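Long-range contacts in G protein alpha subunit (Entamoeba histolytica, PDB 4FID), which binds GDP and probably binds and hydrolyses GTP, probably relaying transmembrane signals as the alpha subunit of a heterotrimeric G protein: residues A[94-98]-A[123-127]; A[158-163]-A[319-323]; A[190-196]-A[213-217]. All coordinates share one frame; numbering follows the deposited sequence.

Contact 1 (A[94-98]-A[123-127]); sequences VEALW and FENVK
W98 and F123 meet because the indole leaves its helix trans to the backbone nitrogen (chi1 -179°), whereas the phenyl group of F123 is swung to the side of its own backbone nitrogen (chi1 -55°), and the two side chains cross at roughly a right angle. F123 CB stands almost straight above the five-membered ring of W98, 4.0 Å from its centroid, in a CH-pi contact. On the same face, F123 CD2 comes within 3.5 Å of W98 CE3, near the rim of the indole. The phenyl plane is tilted by 54° to the indole, an oblique pairing of rings whose centroids lie 5.2 Å apart. E124 approaches through its aliphatic part, CG lying 4.2 Å from W98 NE1, and no hydrogen bond joins the two segments.

One turn back along the first helix, V94 slides past V126 in the opposite direction, its CG1 branch 3.8 Å from V126 CG2 and 4.2 Å from F123 CD1. E95 lays its CG methylene 4.0 Å from V126 CG1. The E95 carboxylate lies near K127 without forming a salt bridge, and the modelled place of OE2 is doubtful. Beyond the two segments, F123 also rests on C52, M53 and L56 of helix 42-62, and W98 meets Y107 edge-to-face. Helix 90-99 and the junction of helices 119-124 and 126-129 are thus joined by apolar helix packing, with E95, E124 and K127 at its margin, inside the all-helical domain that sets G-alpha subunits apart from Ras-like GTPases.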
# COMPACT_ATOMS: atom_id res chain seq x y z
N VAL A 94 8.80 23.67 -7.01
CA VAL A 94 8.61 22.44 -6.25
C VAL A 94 9.77 22.24 -5.26
O VAL A 94 9.53 21.90 -4.09
CB VAL A 94 8.43 21.19 -7.15
CG1 VAL A 94 8.58 19.91 -6.33
CG2 VAL A 94 7.07 21.22 -7.85
N GLU A 95 11.01 22.48 -5.69
CA GLU A 95 12.17 22.28 -4.82
C GLU A 95 12.26 23.30 -3.69
O GLU A 95 12.59 22.95 -2.56
CB GLU A 95 13.47 22.33 -5.60
CG GLU A 95 13.73 21.16 -6.48
CD GLU A 95 14.67 21.54 -7.60
OE1 GLU A 95 14.86 22.76 -7.81
OE2 GLU A 95 15.20 20.63 -8.27
N ALA A 96 11.99 24.56 -4.02
CA ALA A 96 11.91 25.62 -3.03
C ALA A 96 10.77 25.37 -2.05
O ALA A 96 10.95 25.48 -0.84
CB ALA A 96 11.75 26.99 -3.70
N LEU A 97 9.59 25.05 -2.57
CA LEU A 97 8.45 24.76 -1.72
C LEU A 97 8.76 23.65 -0.71
O LEU A 97 8.52 23.81 0.48
CB LEU A 97 7.23 24.39 -2.57
CG LEU A 97 6.48 25.56 -3.22
CD1 LEU A 97 5.52 25.08 -4.32
CD2 LEU A 97 5.76 26.41 -2.17
N TRP A 98 9.31 22.55 -1.19
CA TRP A 98 9.57 21.39 -0.34
C TRP A 98 10.62 21.71 0.73
O TRP A 98 10.67 21.09 1.77
CB TRP A 98 9.97 20.19 -1.20
CG TRP A 98 10.24 18.91 -0.47
CD1 TRP A 98 11.37 18.14 -0.57
CD2 TRP A 98 9.37 18.23 0.44
NE1 TRP A 98 11.26 17.03 0.24
CE2 TRP A 98 10.04 17.06 0.87
CE3 TRP A 98 8.09 18.49 0.93
CZ2 TRP A 98 9.46 16.16 1.76
CZ3 TRP A 98 7.53 17.60 1.83
CH2 TRP A 98 8.21 16.45 2.23
N PHE A 123 8.33 14.54 -4.76
CA PHE A 123 9.14 15.74 -4.59
C PHE A 123 10.65 15.48 -4.71
O PHE A 123 11.36 16.20 -5.41
CB PHE A 123 8.81 16.42 -3.26
CG PHE A 123 7.34 16.73 -3.11
CD1 PHE A 123 6.53 16.90 -4.23
CD2 PHE A 123 6.75 16.82 -1.85
CE1 PHE A 123 5.18 17.16 -4.10
CE2 PHE A 123 5.39 17.08 -1.72
CZ PHE A 123 4.61 17.26 -2.84
N GLU A 124 11.14 14.45 -4.04
CA GLU A 124 12.56 14.15 -4.11
C GLU A 124 13.01 13.72 -5.50
O GLU A 124 14.21 13.67 -5.77
CB GLU A 124 12.92 13.10 -3.07
CG GLU A 124 12.80 13.63 -1.65
CD GLU A 124 12.90 12.56 -0.59
OE1 GLU A 124 13.03 11.36 -0.93
OE2 GLU A 124 12.84 12.93 0.59
N ASN A 125 12.05 13.44 -6.37
CA ASN A 125 12.35 12.92 -7.70
C ASN A 125 11.92 13.86 -8.81
O ASN A 125 11.92 13.48 -9.99
CB ASN A 125 11.73 11.54 -7.90
CG ASN A 125 12.58 10.43 -7.28
OD1 ASN A 125 13.48 9.91 -7.92
ND2 ASN A 125 12.29 10.06 -6.03
N VAL A 126 11.57 15.10 -8.42
CA VAL A 126 10.99 16.07 -9.35
C VAL A 126 11.90 16.48 -10.53
O VAL A 126 11.43 16.62 -11.66
CB VAL A 126 10.46 17.32 -8.63
CG1 VAL A 126 11.60 18.26 -8.24
CG2 VAL A 126 9.47 18.04 -9.53
N LYS A 127 13.20 16.65 -10.27
CA LYS A 127 14.15 16.97 -11.33
C LYS A 127 14.07 15.95 -12.46
O LYS A 127 14.17 16.30 -13.63
CB LYS A 127 15.58 17.03 -10.80
CG LYS A 127 15.89 18.20 -9.86
CD LYS A 127 17.26 17.99 -9.22
CE LYS A 127 17.69 19.17 -8.34
NZ LYS A 127 18.96 18.88 -7.59

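Contact 2 (A[158-163]-A[319-323])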
# COMPACT_ATOMS: atom_id res chain seq x y z
N VAL A 158 9.12 -18.83 -8.67
CA VAL A 158 10.02 -18.59 -7.55
C VAL A 158 10.79 -19.87 -7.19
O VAL A 158 10.19 -20.88 -6.82
CB VAL A 158 9.32 -17.94 -6.32
CG1 VAL A 158 7.98 -18.59 -6.04
CG2 VAL A 158 10.21 -17.98 -5.09
N LYS A 159 12.11 -19.80 -7.34
CA LYS A 159 12.98 -20.95 -7.11
C LYS A 159 12.49 -22.15 -7.92
O LYS A 159 12.40 -23.27 -7.41
CB LYS A 159 13.06 -21.27 -5.62
CG LYS A 159 14.17 -22.23 -5.23
CD LYS A 159 14.33 -22.34 -3.71
CE LYS A 159 15.22 -23.53 -3.32
NZ LYS A 159 16.57 -23.44 -3.93
N ASP A 160 12.18 -21.89 -9.19
CA ASP A 160 11.71 -22.93 -10.11
C ASP A 160 10.44 -23.65 -9.65
O ASP A 160 10.44 -24.84 -9.35
CB ASP A 160 12.84 -23.92 -10.43
CG ASP A 160 13.89 -23.33 -11.35
OD1 ASP A 160 13.51 -22.71 -12.37
OD2 ASP A 160 15.10 -23.47 -11.06
N ILE A 161 9.36 -22.89 -9.61
CA ILE A 161 8.05 -23.35 -9.18
C ILE A 161 7.09 -22.31 -9.73
O ILE A 161 7.27 -21.12 -9.49
CB ILE A 161 7.92 -23.36 -7.64
CG1 ILE A 161 8.89 -24.37 -7.02
CG2 ILE A 161 6.50 -23.68 -7.20
CD1 ILE A 161 8.98 -24.22 -5.53
N PRO A 162 6.08 -22.75 -10.49
CA PRO A 162 5.12 -21.83 -11.12
C PRO A 162 4.05 -21.28 -10.15
O PRO A 162 3.41 -22.05 -9.43
CB PRO A 162 4.45 -22.70 -12.18
CG PRO A 162 4.47 -24.08 -11.56
CD PRO A 162 5.76 -24.16 -10.77
N PHE A 163 3.88 -19.95 -10.13
CA PHE A 163 2.82 -19.32 -9.36
C PHE A 163 1.84 -18.53 -10.24
O PHE A 163 2.22 -17.99 -11.28
CB PHE A 163 3.40 -18.40 -8.29
CG PHE A 163 3.89 -19.13 -7.09
CD1 PHE A 163 3.20 -19.06 -5.90
CD2 PHE A 163 5.05 -19.89 -7.14
CE1 PHE A 163 3.66 -19.74 -4.77
CE2 PHE A 163 5.51 -20.57 -6.02
CZ PHE A 163 4.82 -20.49 -4.84
N PHE A 319 7.96 -13.06 0.84
CA PHE A 319 7.20 -13.99 0.02
C PHE A 319 7.85 -15.38 0.01
O PHE A 319 7.17 -16.39 -0.18
CB PHE A 319 6.99 -13.46 -1.39
CG PHE A 319 6.05 -14.29 -2.17
CD1 PHE A 319 4.69 -14.22 -1.92
CD2 PHE A 319 6.52 -15.19 -3.11
CE1 PHE A 319 3.80 -15.02 -2.62
CE2 PHE A 319 5.63 -15.98 -3.81
CZ PHE A 319 4.27 -15.90 -3.57
N MSE A 320 9.16 -15.40 0.24
CA MSE A 320 9.95 -16.62 0.34
C MSE A 320 9.53 -17.51 1.51
O MSE A 320 9.24 -18.70 1.33
CB MSE A 320 11.43 -16.26 0.49
CG MSE A 320 12.35 -17.12 -0.33
SE MSE A 320 12.45 -16.55 -2.19
CE MSE A 320 13.39 -14.87 -1.93
N LEU A 321 9.50 -16.94 2.70
CA LEU A 321 8.90 -17.62 3.84
C LEU A 321 7.53 -18.14 3.46
O LEU A 321 7.18 -19.28 3.76
CB LEU A 321 8.78 -16.64 5.02
CG LEU A 321 10.14 -16.09 5.45
CD1 LEU A 321 10.03 -14.98 6.49
CD2 LEU A 321 11.02 -17.23 5.93
N ALA A 322 6.75 -17.30 2.79
CA ALA A 322 5.40 -17.66 2.39
C ALA A 322 5.34 -18.91 1.51
O ALA A 322 4.44 -19.75 1.67
CB ALA A 322 4.70 -16.50 1.71
N VAL A 323 6.28 -19.05 0.58
CA VAL A 323 6.26 -20.20 -0.33
C VAL A 323 6.40 -21.50 0.46
O VAL A 323 5.71 -22.50 0.20
CB VAL A 323 7.40 -20.11 -1.37
CG1 VAL A 323 7.33 -21.26 -2.35
CG2 VAL A 323 7.34 -18.77 -2.12
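V158 opens and I161 closes a tight hairpin turn, through a backbone bond from V158 N to I161 O of 3.1 Å with K159 and D160 both in left-handed conformation, and the hairpin end lies beside helix 312-332 with V158 CA 8.1 Å from M320 CA. Three side chains from the helix face two from the hairpin. F319 turns its edge toward the face of F163, the planes 70° apart and the centroids 5.7 Å from each other; F319 CZ is the leading atom, 4.1 Å from F163 CE1. One helical turn on, V323 CG1 approaches the edge of the F163 ring, near its plane, and lies 3.6 Å from F163 CZ. The other branch of V323, CG2, meets V158 CG1 tip to tip at 4.0 Å. V158 is rotated (chi1 44°) with CG1 between its backbone nitrogen and carbonyl carbon, leaving CG2 to reach the selenium of M320, a poorly ordered selenomethionine, at 3.9 Å. V158 CG1 also sits at the edge of the F319 ring. F29 touches both V158 and F319, while I6 and V8 of strand 6-12 meet F163, extending this apolar layer into the sheet. With no hydrogen bond or charge pair across the two segments, the junction depends on the fit of buried apolar surfaces and one edge-to-face pair, so it has little directional bonding.

Contact 3 (A[190-196]-A[213-217]); sequences FVTSLAE and SIAVF
F190, on a central strand of the Ras-like domain, packs against V216 and F217 of the helix in a beta-alpha-beta crossover: strand 187-193 is followed by helix 209-222 and then by the parallel neighbouring strand 230-236. Strand 190-193 and helix 213-217 run nearly antiparallel, at 171°, their axes 9.8 Å apart at closest approach. The dense part of the interface surrounds the F190 ring, which extends toward the helix because CG lies trans to the backbone nitrogen (chi1 180°). F217 CB sits over one face of this ring, 3.9 Å from the centroid, in a CH-pi contact. The F217 ring itself is tilted by 47° to that of F190 and meets it obliquely. V216 CG1 comes obliquely to F190 CE1, and F190 CZ lies 3.4 Å from the backbone oxygen of S213. F274, from helix 263-275, adds to the packing on F190.

By contrast, I214 and A215 direct their CB atoms away from the strand, and A215 is exposed to solvent. Packing is also sparser toward the strand end, where T192 OG1 lies 3.7 Å from S213 CB, and this pair makes no hydrogen bond. Beyond it the interaction becomes polar and remains buried: E196, its chain extended past CG, reaches back to the helix. S213 OG, also hydrogen-bonded with S13 OG and R209 O and perhaps sharing its one proton between acceptors, is placed to donate to the syn lone pair of E196 OE2.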
# COMPACT_ATOMS: atom_id res chain seq x y z
N PHE A 190 -4.35 -11.84 2.76
CA PHE A 190 -5.07 -10.63 3.12
C PHE A 190 -4.09 -9.52 3.51
O PHE A 190 -3.29 -9.69 4.43
CB PHE A 190 -6.08 -10.88 4.26
CG PHE A 190 -6.85 -9.65 4.67
CD1 PHE A 190 -7.91 -9.18 3.90
CD2 PHE A 190 -6.53 -8.97 5.84
CE1 PHE A 190 -8.64 -8.05 4.27
CE2 PHE A 190 -7.24 -7.82 6.22
CZ PHE A 190 -8.31 -7.38 5.44
N VAL A 191 -4.15 -8.40 2.80
CA VAL A 191 -3.29 -7.27 3.07
C VAL A 191 -4.06 -6.19 3.79
O VAL A 191 -5.21 -5.86 3.42
CB VAL A 191 -2.74 -6.66 1.78
CG1 VAL A 191 -1.57 -5.67 2.10
CG2 VAL A 191 -2.30 -7.74 0.82
N THR A 192 -3.42 -5.61 4.80
CA THR A 192 -4.01 -4.49 5.52
C THR A 192 -2.93 -3.46 5.91
O THR A 192 -1.77 -3.79 6.14
CB THR A 192 -4.83 -4.96 6.76
OG1 THR A 192 -5.61 -3.86 7.27
CG2 THR A 192 -3.90 -5.51 7.86
N SER A 193 -3.35 -2.21 5.95
CA SER A 193 -2.46 -1.12 6.26
C SER A 193 -2.45 -0.93 7.76
O SER A 193 -3.49 -0.76 8.37
CB SER A 193 -2.98 0.16 5.59
OG SER A 193 -2.09 1.24 5.79
N LEU A 194 -1.26 -0.96 8.35
CA LEU A 194 -1.16 -0.72 9.78
C LEU A 194 -1.39 0.75 10.08
O LEU A 194 -1.87 1.11 11.15
CB LEU A 194 0.21 -1.15 10.31
CG LEU A 194 0.37 -2.65 10.60
CD1 LEU A 194 1.82 -2.99 10.86
CD2 LEU A 194 -0.50 -3.00 11.79
N ALA A 195 -1.06 1.61 9.12
CA ALA A 195 -1.09 3.04 9.42
C ALA A 195 -2.51 3.64 9.41
O ALA A 195 -2.67 4.84 9.63
CB ALA A 195 -0.15 3.81 8.50
N GLU A 196 -3.52 2.81 9.18
CA GLU A 196 -4.90 3.28 9.11
C GLU A 196 -5.63 3.17 10.45
O GLU A 196 -6.84 3.42 10.51
CB GLU A 196 -5.69 2.52 8.03
CG GLU A 196 -6.05 1.07 8.44
CD GLU A 196 -6.89 0.30 7.40
OE1 GLU A 196 -6.97 0.71 6.21
OE2 GLU A 196 -7.47 -0.74 7.79
N SER A 213 -11.74 -3.03 7.65
CA SER A 213 -10.79 -4.07 7.25
C SER A 213 -11.04 -5.37 7.99
O SER A 213 -10.98 -6.45 7.40
CB SER A 213 -9.34 -3.68 7.48
OG SER A 213 -9.08 -2.44 6.90
N ILE A 214 -11.28 -5.25 9.29
CA ILE A 214 -11.39 -6.42 10.15
C ILE A 214 -12.55 -7.28 9.68
O ILE A 214 -12.43 -8.50 9.58
CB ILE A 214 -11.56 -6.02 11.64
CG1 ILE A 214 -10.22 -5.54 12.23
CG2 ILE A 214 -12.12 -7.19 12.47
CD1 ILE A 214 -10.35 -5.00 13.65
N ALA A 215 -13.67 -6.64 9.35
CA ALA A 215 -14.84 -7.38 8.94
C ALA A 215 -14.60 -8.04 7.56
O ALA A 215 -15.08 -9.15 7.31
CB ALA A 215 -16.05 -6.45 8.92
N VAL A 216 -13.84 -7.37 6.69
CA VAL A 216 -13.45 -8.01 5.44
C VAL A 216 -12.70 -9.30 5.74
O VAL A 216 -13.04 -10.36 5.24
CB VAL A 216 -12.55 -7.12 4.59
CG1 VAL A 216 -11.81 -7.97 3.52
CG2 VAL A 216 -13.36 -5.95 3.95
N PHE A 217 -11.67 -9.20 6.56
CA PHE A 217 -10.91 -10.38 6.94
C PHE A 217 -11.78 -11.49 7.55
O PHE A 217 -11.64 -12.65 7.17
CB PHE A 217 -9.77 -10.00 7.86
CG PHE A 217 -9.08 -11.18 8.46
CD1 PHE A 217 -8.22 -11.96 7.69
CD2 PHE A 217 -9.29 -11.52 9.79
CE1 PHE A 217 -7.57 -13.06 8.25
CE2 PHE A 217 -8.65 -12.60 10.35
CZ PHE A 217 -7.78 -13.37 9.58

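In the fold
Contact 1 belongs to the all-helical domain, contacts 2 and 3 to the Ras-like domain, and the bound GDP lies between the two domains. Centres of contacts 1 and 2 are 39 Å apart, those of contacts 1 and 3 32 Å, and those of contacts 2 and 3 24 Å. Contacts 2 and 3 both reach the same mixed sheet, their nearest atoms about 10 Å apart, and contact 3 is nested within the chain loop closed by contact 2. The side chain of E196 in contact 3 is about 9 Å from the bound GDP, that of E124 in contact 1 about 11 Å from GDP, and that of F319 in contact 2 about 14 Å from GDP.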